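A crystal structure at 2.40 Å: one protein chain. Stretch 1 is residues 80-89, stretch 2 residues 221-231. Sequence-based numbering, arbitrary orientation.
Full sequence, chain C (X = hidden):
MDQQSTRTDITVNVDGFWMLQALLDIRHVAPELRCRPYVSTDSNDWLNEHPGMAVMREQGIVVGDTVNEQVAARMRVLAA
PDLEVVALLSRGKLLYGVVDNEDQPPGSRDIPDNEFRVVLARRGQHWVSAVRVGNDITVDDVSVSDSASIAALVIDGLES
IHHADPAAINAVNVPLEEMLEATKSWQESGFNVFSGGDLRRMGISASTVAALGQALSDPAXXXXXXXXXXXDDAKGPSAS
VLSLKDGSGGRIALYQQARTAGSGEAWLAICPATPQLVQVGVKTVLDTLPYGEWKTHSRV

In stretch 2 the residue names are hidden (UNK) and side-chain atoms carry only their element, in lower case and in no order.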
# COMPACT_ATOMS: atom_id res chain seq x y z
N ALA C 80 7.13 16.37 10.19
CA ALA C 80 7.99 17.23 9.36
C ALA C 80 9.04 17.88 10.24
O ALA C 80 9.07 19.10 10.42
CB ALA C 80 7.16 18.28 8.63
N PRO C 81 9.95 17.09 10.80
CA PRO C 81 10.99 17.66 11.66
C PRO C 81 12.13 18.25 10.84
O PRO C 81 12.39 17.85 9.70
CB PRO C 81 11.47 16.45 12.47
CG PRO C 81 11.31 15.30 11.51
CD PRO C 81 10.06 15.62 10.69
N ASP C 82 12.78 19.25 11.44
CA ASP C 82 14.03 19.74 10.87
C ASP C 82 15.20 18.84 11.25
O ASP C 82 16.17 18.72 10.50
CB ASP C 82 14.30 21.17 11.34
CG ASP C 82 13.14 22.12 11.03
OD1 ASP C 82 12.66 22.14 9.88
OD2 ASP C 82 12.73 22.86 11.95
N LEU C 83 15.10 18.18 12.40
CA LEU C 83 16.15 17.33 12.94
C LEU C 83 15.51 16.12 13.59
O LEU C 83 14.50 16.24 14.28
CB LEU C 83 16.99 18.09 13.96
CG LEU C 83 18.14 17.33 14.62
CD1 LEU C 83 19.21 16.98 13.60
CD2 LEU C 83 18.72 18.15 15.76
N GLU C 84 16.10 14.96 13.34
CA GLU C 84 15.71 13.72 14.00
C GLU C 84 16.96 13.06 14.58
O GLU C 84 17.95 12.87 13.87
CB GLU C 84 15.01 12.76 13.03
CG GLU C 84 13.50 12.73 13.17
CD GLU C 84 12.81 12.09 11.98
OE1 GLU C 84 13.45 11.97 10.91
OE2 GLU C 84 11.63 11.71 12.11
N VAL C 85 16.91 12.76 15.87
CA VAL C 85 17.95 12.00 16.56
C VAL C 85 17.33 10.66 16.94
O VAL C 85 16.26 10.62 17.56
CB VAL C 85 18.48 12.74 17.79
CG1 VAL C 85 19.46 11.87 18.56
CG2 VAL C 85 19.14 14.05 17.38
N VAL C 86 18.00 9.57 16.57
CA VAL C 86 17.47 8.23 16.77
C VAL C 86 18.41 7.46 17.69
O VAL C 86 19.63 7.62 17.61
CB VAL C 86 17.29 7.48 15.44
CG1 VAL C 86 17.05 6.00 15.69
CG2 VAL C 86 16.15 8.09 14.64
N ALA C 87 17.83 6.63 18.55
CA ALA C 87 18.58 5.72 19.41
C ALA C 87 17.87 4.37 19.41
O ALA C 87 16.67 4.31 19.72
CB ALA C 87 18.70 6.27 20.83
N LEU C 88 18.58 3.31 19.06
CA LEU C 88 18.06 1.95 19.11
C LEU C 88 18.77 1.23 20.25
O LEU C 88 20.00 1.14 20.25
CB LEU C 88 18.28 1.22 17.79
CG LEU C 88 17.92 2.01 16.53
CD1 LEU C 88 18.38 1.25 15.29
CD2 LEU C 88 16.43 2.30 16.49
N LEU C 89 18.00 0.71 21.20
CA LEU C 89 18.55 0.05 22.37
C LEU C 89 18.08 -1.40 22.42
O LEU C 89 16.95 -1.71 22.03
CB LEU C 89 18.14 0.76 23.66
CG LEU C 89 18.42 2.26 23.66
CD1 LEU C 89 17.17 3.00 23.20
CD2 LEU C 89 18.88 2.73 25.02
N UNK C 221 23.85 -5.55 26.40
CA UNK C 221 22.97 -4.49 25.93
C UNK C 221 23.77 -3.62 24.97
O UNK C 221 24.97 -3.42 25.17
c UNK C 221 22.44 -3.66 27.10
N UNK C 222 23.11 -3.13 23.93
CA UNK C 222 23.75 -2.22 22.99
C UNK C 222 22.83 -1.03 22.71
O UNK C 222 21.62 -1.10 22.89
o UNK C 222 26.01 -4.23 19.86
o UNK C 222 24.47 -5.79 19.79
c UNK C 222 24.49 -4.34 21.69
c UNK C 222 24.08 -2.89 21.65
c UNK C 222 25.03 -4.82 20.35
N UNK C 223 23.44 0.05 22.23
CA UNK C 223 22.71 1.22 21.75
C UNK C 223 23.39 1.73 20.49
O UNK C 223 24.62 1.79 20.41
c UNK C 223 21.85 3.52 22.31
c UNK C 223 22.65 2.33 22.81
c UNK C 223 22.05 1.79 24.09
N UNK C 224 22.58 2.08 19.50
CA UNK C 224 23.03 2.77 18.30
C UNK C 224 22.35 4.12 18.25
O UNK C 224 21.13 4.21 18.45
c UNK C 224 22.72 1.95 17.04
N UNK C 225 23.12 5.18 18.01
CA UNK C 225 22.61 6.54 18.04
C UNK C 225 23.07 7.26 16.78
O UNK C 225 24.26 7.25 16.46
c UNK C 225 22.44 8.69 19.34
c UNK C 225 22.76 6.51 20.55
c UNK C 225 23.08 7.31 19.29
N UNK C 226 22.13 7.87 16.07
CA UNK C 226 22.43 8.62 14.85
C UNK C 226 21.34 9.66 14.64
O UNK C 226 20.34 9.70 15.36
c UNK C 226 20.39 7.17 12.46
o UNK C 226 17.95 4.49 12.82
c UNK C 226 19.26 6.39 12.25
c UNK C 226 19.06 5.26 13.01
c UNK C 226 21.10 5.68 14.18
c UNK C 226 19.98 4.91 13.98
c UNK C 226 21.32 6.83 13.43
c UNK C 226 22.55 7.68 13.65
N UNK C 227 21.55 10.51 13.64
CA UNK C 227 20.66 11.65 13.42
C UNK C 227 20.40 11.85 11.94
O UNK C 227 21.13 11.36 11.08
c UNK C 227 21.25 12.94 14.02
N UNK C 228 19.34 12.60 11.66
CA UNK C 228 18.89 12.89 10.30
C UNK C 228 18.45 14.35 10.24
O UNK C 228 17.76 14.83 11.14
n UNK C 228 15.96 9.98 9.24
c UNK C 228 17.78 11.49 8.45
c UNK C 228 16.99 10.19 8.23
c UNK C 228 15.83 8.87 9.97
n UNK C 228 16.65 7.85 9.79
c UNK C 228 17.75 11.95 9.90
n UNK C 228 14.87 8.79 10.87
N UNK C 229 18.86 15.04 9.18
CA UNK C 229 18.55 16.45 8.98
C UNK C 229 17.78 16.63 7.67
O UNK C 229 17.96 15.87 6.72
o UNK C 229 21.95 19.06 8.94
n UNK C 229 21.14 20.36 10.59
c UNK C 229 19.74 18.59 9.74
c UNK C 229 21.04 19.36 9.72
c UNK C 229 19.82 17.29 8.95
N UNK C 230 16.93 17.67 7.64
CA UNK C 230 16.05 17.91 6.50
C UNK C 230 16.12 19.36 6.05
O UNK C 230 15.92 20.28 6.85
o UNK C 230 13.75 12.18 8.41
c UNK C 230 14.04 13.81 6.71
c UNK C 230 14.59 17.56 6.86
c UNK C 230 14.07 14.47 9.01
c UNK C 230 14.37 16.13 7.28
c UNK C 230 14.27 15.78 8.63
c UNK C 230 13.95 13.49 8.05
c UNK C 230 14.24 15.12 6.34
N UNK C 231 16.37 19.56 4.75
CA UNK C 231 16.31 20.87 4.11
C UNK C 231 15.40 20.76 2.89
O UNK C 231 15.38 19.73 2.21
c UNK C 231 19.07 23.04 2.41
c UNK C 231 17.70 21.37 3.70
n UNK C 231 21.98 24.40 4.19
n UNK C 231 19.96 23.62 3.41
c UNK C 231 17.69 22.71 2.98
n UNK C 231 21.83 23.56 2.06
c UNK C 231 21.26 23.86 3.22
O HOH W 1 10.64 11.44 9.05

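Position 221 carries a single side-chain carbon, which touches nothing on the other stretch and makes it alanine; that CB stays 6.8 Å or more from the other stretch, so Ala-221 starts the strand without contact.

Position 222 has three carbons in a row, the third bearing two oxygens and none near stretch 1: a carboxylate two methylenes out, Glu-222. Its end leads away, to partners elsewhere in the structure, and the backbone does the local work, Glu-222 O receiving a CA-H...O contact from Leu-89 CA at 3.3 Å.

At 223 one carbon carries two more, and one of these lies against Leu-89. This beta-branched trio is valine, and Val-223 CG2 packs 3.4 Å from Leu-89 CD2, on the same face of the sheet.

Position 224 shows one carbon, its backbone against Leu-88, hence alanine. Ala-224 is paired with Leu-88 through two backbone hydrogen bonds, Leu-88 N to Ala-224 O and Ala-224 N to Leu-88 O, both 2.8 Å.

Position 225 repeats the forked three-carbon pattern, against Ala-87: Val-225. Its CG2 lies 4.1 Å from Ala-87 CB, a branched side chain beside a small one.

At 226 a single carbon leads to a six-carbon ring bearing one oxygen, packed on Val-86 and Leu-88, which is tyrosine. With chi1 in the p well, the ring of Tyr-226 presents a face to Val-86, whose CB sits 3.9 Å from the Tyr-226 ring centroid in a CH-pi contact; Leu-88 CD1 lies at the ring edge. Beneath this packing, Val-86 N donates to Tyr-226 O at 2.6 Å and Tyr-226 N to Val-86 O at 2.9 Å.

Position 227 has one carbon again, near Val-85: alanine. Ala-227 CB is 4.1 Å from Val-85 CG2, and the two CA atoms of this pair, Val-85 CA and Ala-227 CA, are only 4.2 Å apart.

Position 228 runs through three carbons and a nitrogen to a carbon holding two further nitrogens, close to Glu-84: a guanidinium, so arginine. Arg-228 NH1 makes a salt bridge with Glu-84 OE1, but at 3.5 Å its hydrogen bond is weak. The backbones hold closer, with Arg-228 N to Glu-84 O at 2.6 Å and Glu-84 N to Arg-228 O at 2.8 Å.

Position 229 has three carbons, the last bearing one oxygen and one nitrogen, beside Leu-83: Gln-229. Its CG touches Leu-83 CD1 at 4.2 Å, while the amide is satisfied elsewhere in the structure.

At 230 one carbon leads to a six-carbon ring bearing one oxygen, which reaches Glu-84 and Pro-81: tyrosine. Tyr-230 OH donates to Glu-84 OE1 at 2.5 Å and accepts from Arg-228 NE at 3.2 Å; Tyr-230 CE2 rests 3.8 Å from Pro-81 CG.

Position 231 has three carbons, a nitrogen, and a carbon carrying two more nitrogens, touching nothing on stretch 1: arginine. Arg-231 points away, poorly ordered.

The contact works as an antiparallel ladder burying 834 Å². Hydrogen-bonded pairs alternate with non-hydrogen-bonded ones, where CA-H...O contacts fill in. Mostly aliphatic side chains meet on the face of Val-85 and Ala-87, with Gln-229 beside Leu-83 at one end; the other face combines the Val-86 and Tyr-226 packing with a buried carboxylate, Glu-84, whose OE1 is shared by the Tyr-230 hydroxyl and, weakly, the Arg-228 guanidinium.

Stretch 2, residues 221-231: AEVAVYARQYR
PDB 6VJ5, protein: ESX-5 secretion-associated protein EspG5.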